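Local coordinates for protein phosphopantetheine adenylyltransferase (Archaeoglobus fulgidus, PDB 3DO8) that probably transfers an adenylyl group reversibly from ATP to 4'-phosphopantetheine, giving dephospho-CoA and pyrophosphate in coenzyme A biosynthesis, at residues I33-A41 against P50-V58. Residues are numbered along the deposited sequence; the frame is centred on the assembly and turned at random.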
loop_
_atom_site.group_PDB
_atom_site.type_symbol
_atom_site.label_atom_id
_atom_site.label_comp_id
_atom_site.label_asym_id
_atom_site.label_seq_id
_atom_site.Cartn_x
_atom_site.Cartn_y
_atom_site.Cartn_z
ATOM N N ILE A 33 -10.606 -8.518 -8.124
ATOM C CA ILE A 33 -10.290 -7.443 -9.027
ATOM C C ILE A 33 -11.564 -7.050 -9.782
ATOM O O ILE A 33 -12.112 -7.859 -10.537
ATOM C CB ILE A 33 -9.180 -7.817 -10.057
ATOM C CG1 ILE A 33 -7.911 -8.308 -9.333
ATOM C CG2 ILE A 33 -8.891 -6.610 -10.932
ATOM C CD1 ILE A 33 -6.755 -8.622 -10.287
ATOM N N GLY A 34 -12.022 -5.827 -9.562
ATOM C CA GLY A 34 -13.148 -5.290 -10.285
ATOM C C GLY A 34 -12.652 -4.688 -11.577
ATOM O O GLY A 34 -11.651 -3.945 -11.581
ATOM N N VAL A 35 -13.351 -5.001 -12.668
ATOM C CA VAL A 35 -13.074 -4.386 -13.959
ATOM C C VAL A 35 -14.356 -3.659 -14.404
ATOM O O VAL A 35 -15.454 -4.242 -14.406
ATOM C CB VAL A 35 -12.614 -5.462 -14.959
ATOM C CG1 VAL A 35 -12.499 -4.862 -16.375
ATOM C CG2 VAL A 35 -11.291 -6.094 -14.456
ATOM N N THR A 36 -14.219 -2.389 -14.780
ATOM C CA THR A 36 -15.383 -1.570 -15.106
ATOM C C THR A 36 -16.139 -2.127 -16.315
ATOM O O THR A 36 -15.542 -2.580 -17.298
ATOM C CB THR A 36 -14.970 -0.120 -15.400
ATOM O OG1 THR A 36 -13.937 -0.118 -16.380
ATOM C CG2 THR A 36 -14.477 0.595 -14.141
ATOM N N SER A 37 -17.461 -2.063 -16.258
ATOM C CA SER A 37 -18.286 -2.333 -17.432
ATOM C C SER A 37 -17.948 -1.348 -18.570
ATOM O O SER A 37 -17.362 -0.275 -18.334
ATOM C CB SER A 37 -19.760 -2.180 -17.033
ATOM O OG SER A 37 -20.025 -0.808 -16.844
ATOM N N ASP A 38 -18.341 -1.682 -19.794
ATOM C CA ASP A 38 -18.144 -0.763 -20.930
ATOM C C ASP A 38 -18.773 0.611 -20.660
ATOM O O ASP A 38 -18.175 1.646 -20.939
ATOM C CB ASP A 38 -18.749 -1.357 -22.201
ATOM C CG ASP A 38 -17.996 -2.564 -22.701
ATOM O OD1 ASP A 38 -16.894 -2.822 -22.190
ATOM O OD2 ASP A 38 -18.517 -3.269 -23.589
ATOM N N ARG A 39 -19.964 0.610 -20.083
ATOM C CA ARG A 39 -20.674 1.869 -19.801
ATOM C C ARG A 39 -19.825 2.790 -18.952
ATOM O O ARG A 39 -19.601 3.957 -19.270
ATOM C CB ARG A 39 -21.964 1.592 -19.053
ATOM C CG ARG A 39 -23.166 1.400 -19.919
ATOM C CD ARG A 39 -24.446 1.784 -19.153
ATOM N NE ARG A 39 -25.568 0.905 -19.495
ATOM C CZ ARG A 39 -26.127 0.802 -20.707
ATOM N NH1 ARG A 39 -25.677 1.515 -21.748
ATOM N NH2 ARG A 39 -27.145 -0.042 -20.884
ATOM N N MET A 40 -19.311 2.205 -17.880
ATOM C CA MET A 40 -18.530 2.897 -16.886
ATOM C C MET A 40 -17.159 3.335 -17.398
ATOM O O MET A 40 -16.659 4.417 -17.056
ATOM C CB MET A 40 -18.377 1.921 -15.729
ATOM C CG MET A 40 -17.915 2.480 -14.445
ATOM S SD MET A 40 -18.820 1.635 -13.117
ATOM C CE MET A 40 -20.299 2.710 -13.340
ATOM N N ALA A 41 -16.527 2.479 -18.199
ATOM C CA ALA A 41 -15.227 2.790 -18.758
ATOM C C ALA A 41 -15.305 4.041 -19.648
ATOM O O ALA A 41 -14.434 4.906 -19.591
ATOM C CB ALA A 41 -14.720 1.604 -19.554
ATOM N N PRO A 50 -13.565 -3.909 -25.233
ATOM C CA PRO A 50 -14.697 -4.446 -24.469
ATOM C C PRO A 50 -14.277 -4.975 -23.102
ATOM O O PRO A 50 -13.122 -5.379 -22.917
ATOM C CB PRO A 50 -15.182 -5.601 -25.323
ATOM C CG PRO A 50 -14.795 -5.218 -26.726
ATOM C CD PRO A 50 -13.434 -4.602 -26.534
ATOM N N PHE A 51 -15.230 -4.970 -22.166
ATOM C CA PHE A 51 -15.029 -5.561 -20.852
ATOM C C PHE A 51 -14.353 -6.928 -20.934
ATOM O O PHE A 51 -13.376 -7.170 -20.237
ATOM C CB PHE A 51 -16.371 -5.665 -20.113
ATOM C CG PHE A 51 -16.312 -6.544 -18.901
ATOM C CD1 PHE A 51 -15.866 -6.030 -17.699
ATOM C CD2 PHE A 51 -16.672 -7.888 -18.971
ATOM C CE1 PHE A 51 -15.792 -6.833 -16.582
ATOM C CE2 PHE A 51 -16.558 -8.712 -17.858
ATOM C CZ PHE A 51 -16.117 -8.175 -16.666
ATOM N N ALA A 52 -14.871 -7.834 -21.761
ATOM C CA ALA A 52 -14.327 -9.180 -21.843
ATOM C C ALA A 52 -12.832 -9.183 -22.178
ATOM O O ALA A 52 -12.071 -9.997 -21.646
ATOM C CB ALA A 52 -15.133 -10.041 -22.858
ATOM N N ILE A 53 -12.411 -8.261 -23.050
ATOM C CA ILE A 53 -11.008 -8.203 -23.468
ATOM C C ILE A 53 -10.145 -7.637 -22.331
ATOM O O ILE A 53 -9.079 -8.170 -22.027
ATOM C CB ILE A 53 -10.851 -7.350 -24.746
ATOM C CG1 ILE A 53 -11.547 -8.033 -25.924
ATOM C CG2 ILE A 53 -9.386 -7.048 -25.046
ATOM C CD1 ILE A 53 -10.993 -9.358 -26.324
ATOM N N ARG A 54 -10.616 -6.572 -21.687
ATOM C CA ARG A 54 -9.906 -5.983 -20.542
ATOM C C ARG A 54 -9.768 -6.987 -19.379
ATOM O O ARG A 54 -8.691 -7.144 -18.800
ATOM C CB ARG A 54 -10.571 -4.670 -20.104
ATOM C CG ARG A 54 -10.455 -3.599 -21.185
ATOM C CD ARG A 54 -11.102 -2.279 -20.808
ATOM N NE ARG A 54 -12.552 -2.318 -20.847
ATOM C CZ ARG A 54 -13.361 -2.275 -19.799
ATOM N NH1 ARG A 54 -12.894 -2.230 -18.558
ATOM N NH2 ARG A 54 -14.671 -2.292 -20.025
ATOM N N ALA A 55 -10.853 -7.669 -19.056
ATOM C CA ALA A 55 -10.826 -8.712 -18.020
ATOM C C ALA A 55 -9.826 -9.813 -18.375
ATOM O O ALA A 55 -9.041 -10.224 -17.528
ATOM C CB ALA A 55 -12.232 -9.295 -17.778
ATOM N N GLU A 56 -9.832 -10.278 -19.625
ATOM C CA GLU A 56 -8.877 -11.324 -20.035
ATOM C C GLU A 56 -7.440 -10.837 -20.005
ATOM O O GLU A 56 -6.527 -11.571 -19.622
ATOM C CB GLU A 56 -9.233 -11.896 -21.421
ATOM C CG GLU A 56 -10.425 -12.831 -21.426
ATOM C CD GLU A 56 -10.253 -14.043 -20.480
ATOM O OE1 GLU A 56 -9.155 -14.676 -20.464
ATOM O OE2 GLU A 56 -11.219 -14.350 -19.753
ATOM N N ASN A 57 -7.231 -9.576 -20.370
ATOM C CA ASN A 57 -5.891 -9.002 -20.284
ATOM C C ASN A 57 -5.362 -9.032 -18.861
ATOM O O ASN A 57 -4.201 -9.380 -18.617
ATOM C CB ASN A 57 -5.843 -7.588 -20.849
ATOM C CG ASN A 57 -6.014 -7.561 -22.373
ATOM O OD1 ASN A 57 -5.869 -8.602 -23.052
ATOM N ND2 ASN A 57 -6.340 -6.365 -22.926
ATOM N N VAL A 58 -6.225 -8.691 -17.904
ATOM C CA VAL A 58 -5.826 -8.713 -16.487
ATOM C C VAL A 58 -5.566 -10.158 -16.047
ATOM O O VAL A 58 -4.549 -10.461 -15.429
ATOM C CB VAL A 58 -6.877 -8.081 -15.589
ATOM C CG1 VAL A 58 -6.524 -8.294 -14.081
ATOM C CG2 VAL A 58 -7.010 -6.575 -15.910
#
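Arg54 meets the C-terminal end of strand 31-36 end-on: NH1 and NH2 both donate to Thr36 O, at 3.0 and 2.9 Å, with the carbonyl oxygen close to the guanidinium plane. NH2 also forms a salt bridge to Asp38 OD1 (3.1 Å), the carboxylate turned 54° from the guanidinium, while Ala41 CB sits over one guanidinium face. The same OD1 takes Phe51 N at 2.7 Å through its syn lone pair, so one carboxylate oxygen holds both the first backbone N-H of helix 51-66 and, one turn on, the arginine side chain. With chi1 at 166°, Phe51 swings CG away from its own N and sets the ring edge against Thr36 O and Val35 O, CE1 lying 3.4 Å from the latter. Val35 CG1 touches both Phe51 CD1 (3.8 Å) and, obliquely, Arg54 NH1. Farther along, Ile33 CD1 and Val58 CG1 meet tip to tip; helix 51-58 runs roughly antiparallel to strand 33-36, their axes 150° apart.

Beyond the two segments, Leu49 O accepts from Arg54 NE and Thr8 O from NH1, fixing the guanidinium's rotation; Thr36 OG1, only weakly bonded to NH1, pairs with Thr8 OG1. A leucine at Arg54 would probably leave Thr36 O without its two side-chain donors and Asp38 without its charged partner. In this Rossmann-like nucleotidyltransferase fold, one buried arginine thus ties together strand end, helix 38-44 and Thr8 loop, its charge probably balanced partly by Asp38.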